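Local coordinates for antigen MTB48, Mycobacterial protein (Mycobacterium smegmatis, PDB 4WJ1) that probably takes part in DNA conjugation, at least in the recipient strain, and belongs to the ESX-1 type VII secretion system, at residues M257-E260 and Q261-A265; D64-G67 and E68-A71. One frame throughout, in Å; residues are numbered along the deposited sequence.

How the contacts relate
Contact 1 (257-260 with 261-265) and contact 2 (64-67 with 68-71) are each a step of one helix onto its own next turn, but in different helices and different family regions. Contact 1 belongs to helix 248-272 of the PPE region, contact 2 to helix 40-96 of the PE region; their centres lie 55 Å apart, on opposite sides of the chain's centre. Contact 1 is a surface contact, with a single amide-carboxylate bond and a pair of acidic neighbours. Contact 2 is largely buried, and its arginines and glutamates are tied to one another, to a water and to loops packed over the helix.

Contact 1. Residues M257-E260 and Q261-A265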
HETATM    1  N   MSE A 257      37.574 -11.733  22.599  1.00 41.12           N
HETATM    2  CA  MSE A 257      37.090 -10.365  22.447  1.00 43.74           C
HETATM    3  C   MSE A 257      36.282 -10.190  21.173  1.00 41.24           C
HETATM    4  O   MSE A 257      35.208  -9.589  21.188  1.00 49.72           O
HETATM    5  CB  MSE A 257      38.246  -9.375  22.449  1.00 40.51           C
HETATM    6  CG  MSE A 257      38.719  -9.012  23.820  1.00 41.17           C
HETATM    7 SE   MSE A 257      40.166  -7.743  23.668  0.62 46.08          SE
HETATM    8  CE  MSE A 257      39.147  -6.307  22.842  1.00 40.29           C
ATOM      9  N   LEU A 258      36.801 -10.727  20.079  1.00 39.28           N
ATOM     10  CA  LEU A 258      36.119 -10.641  18.797  1.00 44.27           C
ATOM     11  C   LEU A 258      34.829 -11.445  18.829  1.00 45.27           C
ATOM     12  O   LEU A 258      33.820 -11.038  18.255  1.00 46.19           O
ATOM     13  CB  LEU A 258      37.038 -11.116  17.670  1.00 41.32           C
ATOM     14  CG  LEU A 258      38.260 -10.211  17.468  1.00 39.72           C
ATOM     15  CD1 LEU A 258      39.405 -10.969  16.852  1.00 39.16           C
ATOM     16  CD2 LEU A 258      37.885  -9.022  16.601  1.00 40.81           C
ATOM     17  N   GLN A 259      34.856 -12.581  19.514  1.00 40.86           N
ATOM     18  CA  GLN A 259      33.650 -13.382  19.656  1.00 41.76           C
ATOM     19  C   GLN A 259      32.578 -12.606  20.424  1.00 43.37           C
ATOM     20  O   GLN A 259      31.400 -12.623  20.047  1.00 45.35           O
ATOM     21  CB  GLN A 259      33.962 -14.709  20.355  1.00 42.94           C
ATOM     22  CG  GLN A 259      32.751 -15.608  20.536  1.00 41.61           C
ATOM     23  CD  GLN A 259      32.133 -16.027  19.220  1.00 48.52           C
ATOM     24  OE1 GLN A 259      32.792 -16.021  18.183  1.00 53.16           O
ATOM     25  NE2 GLN A 259      30.853 -16.381  19.253  1.00 44.91           N
ATOM     26  N   GLU A 260      32.981 -11.911  21.487  1.00 39.97           N
ATOM     27  CA  GLU A 260      32.005 -11.135  22.247  1.00 43.49           C
ATOM     28  C   GLU A 260      31.533  -9.921  21.427  1.00 44.43           C
ATOM     29  O   GLU A 260      30.362  -9.549  21.494  1.00 53.38           O
ATOM     30  CB  GLU A 260      32.550 -10.695  23.617  1.00 52.92           C
ATOM     31  CG  GLU A 260      31.443 -10.090  24.501  1.00 66.18           C
ATOM     32  CD  GLU A 260      31.828  -9.782  25.957  1.00 75.73           C
ATOM     33  OE1 GLU A 260      32.982 -10.013  26.369  1.00 71.96           O
ATOM     34  OE2 GLU A 260      30.930  -9.329  26.709  1.00 84.71           O
ATOM     35  N   GLN A 261      32.414  -9.330  20.621  1.00 41.97           N
ATOM     36  CA  GLN A 261      31.986  -8.288  19.688  1.00 41.83           C
ATOM     37  C   GLN A 261      30.880  -8.779  18.769  1.00 44.73           C
ATOM     38  O   GLN A 261      29.888  -8.080  18.543  1.00 45.34           O
ATOM     39  CB  GLN A 261      33.145  -7.801  18.837  1.00 40.24           C
ATOM     40  CG  GLN A 261      33.917  -6.674  19.449  1.00 54.41           C
ATOM     41  CD  GLN A 261      35.218  -6.414  18.708  1.00 58.36           C
ATOM     42  OE1 GLN A 261      35.243  -6.422  17.474  1.00 59.17           O
ATOM     43  NE2 GLN A 261      36.306  -6.183  19.457  1.00 52.68           N
ATOM     44  N   SER A 262      31.067  -9.975  18.223  1.00 37.09           N
ATOM     45  CA  SER A 262      30.105 -10.525  17.294  1.00 36.76           C
ATOM     46  C   SER A 262      28.775 -10.780  17.984  1.00 44.61           C
ATOM     47  O   SER A 262      27.722 -10.375  17.491  1.00 46.78           O
ATOM     48  CB  SER A 262      30.621 -11.812  16.695  1.00 37.18           C
ATOM     49  OG  SER A 262      29.634 -12.401  15.875  1.00 46.31           O
ATOM     50  N   GLU A 263      28.828 -11.452  19.125  1.00 40.39           N
ATOM     51  CA  GLU A 263      27.621 -11.780  19.851  1.00 40.12           C
ATOM     52  C   GLU A 263      26.843 -10.522  20.194  1.00 46.33           C
ATOM     53  O   GLU A 263      25.626 -10.455  19.979  1.00 50.53           O
ATOM     54  CB  GLU A 263      27.964 -12.560  21.110  1.00 40.09           C
ATOM     55  CG  GLU A 263      28.384 -13.970  20.808  1.00 41.75           C
ATOM     56  CD  GLU A 263      28.898 -14.678  22.029  1.00 53.11           C
ATOM     57  OE1 GLU A 263      28.935 -14.036  23.107  1.00 53.23           O
ATOM     58  OE2 GLU A 263      29.268 -15.866  21.908  1.00 58.79           O
ATOM     59  N   ASP A 264      27.547  -9.520  20.706  1.00 43.27           N
ATOM     60  CA  ASP A 264      26.898  -8.281  21.101  1.00 45.24           C
ATOM     61  C   ASP A 264      26.289  -7.575  19.897  1.00 44.39           C
ATOM     62  O   ASP A 264      25.164  -7.090  19.973  1.00 54.62           O
ATOM     63  CB  ASP A 264      27.879  -7.363  21.829  1.00 48.88           C
ATOM     64  CG  ASP A 264      28.294  -7.914  23.187  1.00 55.49           C
ATOM     65  OD1 ASP A 264      27.677  -8.898  23.657  1.00 61.84           O
ATOM     66  OD2 ASP A 264      29.238  -7.363  23.789  1.00 63.06           O
ATOM     67  N   ALA A 265      27.004  -7.544  18.781  1.00 36.30           N
ATOM     68  CA  ALA A 265      26.482  -6.896  17.579  1.00 35.35           C
ATOM     69  C   ALA A 265      25.259  -7.605  17.031  1.00 41.18           C
ATOM     70  O   ALA A 265      24.339  -6.965  16.545  1.00 44.51           O
ATOM     71  CB  ALA A 265      27.541  -6.824  16.509  1.00 36.49           C
TER
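Gln259 and Glu263 form a side-chain hydrogen bond one helical turn apart, near the surface of helix 248-272 in the PPE region, beside the start of helix 139-147. Gln259 NE2 donates a hydrogen bond to Glu263 OE2 over 3.1 Å, in a nearly straight line. The donor keeps its partner close to the amide plane, whereas the carboxylate is met from above its own plane; the two flat groups stand almost perpendicular, 86° apart. Gln259 reaches forward because CG lies anti to the backbone N (chi1 -180°) and the chain then bends at chi2, which swings the amide over the next turn. NE2 donates to Met137 O as well as to Glu263 OE2, while OE1 accepts from Trp139 N, so the backbone just before and at the start of helix 139-147 holds the amide at both ends and fixes its rotation.

On another flank, the carboxylates of Glu260 and Asp264 are like charges near each other, with Glu260 OE2 and Asp264 OD2 3.9 Å apart. This would be expected to cost some energy, probably eased by solvent around these exposed residues. Glu260 CG lies 3.6 Å from Asp264 OD2, so the aspartate rests against the aliphatic part of the glutamate. Leu258 and Gln261 run side by side, and Leu258 CD2 touches Gln261 OE1 at 3.8 Å.

Ser262 faces inward: its OG is hydrogen-bonded to His231 NE2, and its side chain packs on Trp139 and Ala142. Beneath all this runs the backbone bonding, from Gln261 N to Met257 O (2.9 Å) through Asp264 N to Glu260 O. The side-chain pairing of Gln259 with Glu263 is an i to i+4 interaction of an alpha-helix, here on one whose inner side packs against helix 139-147.

Contact 2. Residues D64-G67 and E68-A71; sequences DREG and ERIA
Glu66 and Arg69, three residues apart on helix 40-96, form a salt bridge in which Arg69 NH1 donates to Glu66 OE1 at 2.9 Å. The oxygen uses its syn lone pair and lies in the guanidinium plane, at the edge of the group, although the carboxylate and guanidinium planes are turned 67° apart. The extended chi2 of Arg69 (-173°) carries CD alongside the carboxylate, 3.4 Å from Glu66 OE1, and the bend at chi3 (66°) then turns NE and the guanidinium so that NH1 meets OE1. Both groups have further partners in the covering loops: Glu66 OE2 bonds to Ser285 OG, Arg69 NE to Pro117 O, and Arg69 NH1 also to Ile286 O. These buried charges are thus met by each other and by loop atoms.

Such i to i+3 pairing of acid and base is an intrahelical salt bridge, and in this long helix of the PE region it is covered by the loops that carry Pro117 and Ser285. Next to this pair round the helix, Ile70 packs on Gln196 and Leu199 of helix 187-230, and on Cys22 of helix 12-22.

Arg65 and Glu68 meet less directly. Arg65 NE and Glu68 OE2 are 4.0 Å apart, a long salt bridge, and a water spans them, accepting from Arg65 NE at 2.9 Å and donating to Glu68 OE2 at 2.7 Å. Arg65 NH1 is bonded to Gly118 O, while Asp64 OD2 forms a salt bridge with Arg26 NH2. Main-chain bonds run from Glu68 N to Asp64 O through Ala71 N to Gly67 O, the latter 3.0 Å long.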
ATOM      1  N   ASP A  64      -8.154   0.050  -6.404  1.00 24.33           N
ATOM      2  CA  ASP A  64      -8.420   0.278  -7.823  1.00 28.93           C
ATOM      3  C   ASP A  64      -9.807  -0.209  -8.231  1.00 35.28           C
ATOM      4  O   ASP A  64     -10.498   0.456  -8.990  1.00 40.17           O
ATOM      5  CB  ASP A  64      -7.373  -0.420  -8.689  1.00 30.26           C
ATOM      6  CG  ASP A  64      -5.979   0.209  -8.563  1.00 38.34           C
ATOM      7  OD1 ASP A  64      -5.876   1.371  -8.113  1.00 37.30           O
ATOM      8  OD2 ASP A  64      -4.988  -0.455  -8.948  1.00 35.73           O
ATOM      9  N   ARG A  65     -10.205  -1.369  -7.716  1.00 28.26           N
ATOM     10  CA  ARG A  65     -11.472  -1.964  -8.071  1.00 29.52           C
ATOM     11  C   ARG A  65     -12.585  -1.015  -7.642  1.00 35.40           C
ATOM     12  O   ARG A  65     -13.498  -0.729  -8.405  1.00 40.83           O
ATOM     13  CB  ARG A  65     -11.631  -3.336  -7.414  1.00 33.21           C
ATOM     14  CG  ARG A  65     -13.025  -3.923  -7.551  1.00 31.05           C
ATOM     15  CD  ARG A  65     -13.462  -3.933  -9.006  1.00 34.37           C
ATOM     16  NE  ARG A  65     -12.686  -4.873  -9.812  1.00 42.47           N
ATOM     17  CZ  ARG A  65     -12.815  -6.195  -9.752  1.00 43.57           C
ATOM     18  NH1 ARG A  65     -13.686  -6.741  -8.919  1.00 47.57           N
ATOM     19  NH2 ARG A  65     -12.076  -6.974 -10.521  1.00 44.05           N
ATOM     20  N   GLU A  66     -12.464  -0.495  -6.427  1.00 25.96           N
ATOM     21  CA  GLU A  66     -13.433   0.434  -5.895  1.00 31.95           C
ATOM     22  C   GLU A  66     -13.571   1.718  -6.703  1.00 39.15           C
ATOM     23  O   GLU A  66     -14.678   2.234  -6.871  1.00 38.48           O
ATOM     24  CB  GLU A  66     -13.084   0.738  -4.451  1.00 25.57           C
ATOM     25  CG  GLU A  66     -13.273  -0.507  -3.574  1.00 39.35           C
ATOM     26  CD  GLU A  66     -14.655  -1.205  -3.757  1.00 54.22           C
ATOM     27  OE1 GLU A  66     -15.658  -0.531  -4.130  1.00 50.14           O
ATOM     28  OE2 GLU A  66     -14.729  -2.442  -3.526  1.00 42.31           O
ATOM     29  N   GLY A  67     -12.460   2.217  -7.225  1.00 30.04           N
ATOM     30  CA  GLY A  67     -12.499   3.421  -8.023  1.00 30.01           C
ATOM     31  C   GLY A  67     -13.326   3.139  -9.254  1.00 38.08           C
ATOM     32  O   GLY A  67     -14.170   3.942  -9.651  1.00 47.92           O
ATOM     33  N   GLU A  68     -13.103   1.964  -9.833  1.00 34.50           N
ATOM     34  CA  GLU A  68     -13.846   1.546 -11.012  1.00 35.56           C
ATOM     35  C   GLU A  68     -15.322   1.326 -10.702  1.00 39.31           C
ATOM     36  O   GLU A  68     -16.162   1.535 -11.564  1.00 39.51           O
ATOM     37  CB  GLU A  68     -13.240   0.272 -11.589  1.00 33.29           C
ATOM     38  CG  GLU A  68     -11.821   0.464 -12.088  1.00 47.33           C
ATOM     39  CD  GLU A  68     -11.084  -0.845 -12.236  1.00 61.60           C
ATOM     40  OE1 GLU A  68      -9.833  -0.815 -12.271  1.00 67.68           O
ATOM     41  OE2 GLU A  68     -11.764  -1.897 -12.313  1.00 67.23           O
ATOM     42  N   ARG A  69     -15.626   0.902  -9.478  1.00 27.76           N
ATOM     43  CA  ARG A  69     -17.008   0.657  -9.093  1.00 32.03           C
ATOM     44  C   ARG A  69     -17.764   1.973  -8.937  1.00 35.98           C
ATOM     45  O   ARG A  69     -18.904   2.093  -9.384  1.00 39.98           O
ATOM     46  CB  ARG A  69     -17.082  -0.164  -7.806  1.00 28.45           C
ATOM     47  CG  ARG A  69     -16.482  -1.547  -7.955  1.00 30.70           C
ATOM     48  CD  ARG A  69     -16.712  -2.414  -6.733  1.00 30.33           C
ATOM     49  NE  ARG A  69     -18.130  -2.691  -6.572  1.00 35.10           N
ATOM     50  CZ  ARG A  69     -18.899  -2.142  -5.639  1.00 36.28           C
ATOM     51  NH1 ARG A  69     -18.380  -1.291  -4.761  1.00 38.61           N
ATOM     52  NH2 ARG A  69     -20.185  -2.456  -5.577  1.00 33.85           N
ATOM     53  N   ILE A  70     -17.117   2.963  -8.329  1.00 35.96           N
ATOM     54  CA  ILE A  70     -17.706   4.286  -8.220  1.00 32.89           C
ATOM     55  C   ILE A  70     -17.957   4.850  -9.610  1.00 39.22           C
ATOM     56  O   ILE A  70     -19.014   5.420  -9.865  1.00 46.86           O
ATOM     57  CB  ILE A  70     -16.820   5.248  -7.422  1.00 30.82           C
ATOM     58  CG1 ILE A  70     -16.693   4.760  -5.978  1.00 27.92           C
ATOM     59  CG2 ILE A  70     -17.378   6.671  -7.476  1.00 28.12           C
ATOM     60  CD1 ILE A  70     -16.034   5.760  -5.069  1.00 30.98           C
ATOM     61  N   ALA A  71     -17.004   4.660 -10.516  1.00 33.20           N
ATOM     62  CA  ALA A  71     -17.173   5.124 -11.896  1.00 35.31           C
ATOM     63  C   ALA A  71     -18.402   4.489 -12.516  1.00 33.83           C
ATOM     64  O   ALA A  71     -19.188   5.147 -13.180  1.00 42.72           O
ATOM     65  CB  ALA A  71     -15.948   4.803 -12.742  1.00 28.58           C
TER
HETATM   66  O   HOH W   1     -10.267  -3.789 -11.038  1.00 46.10           O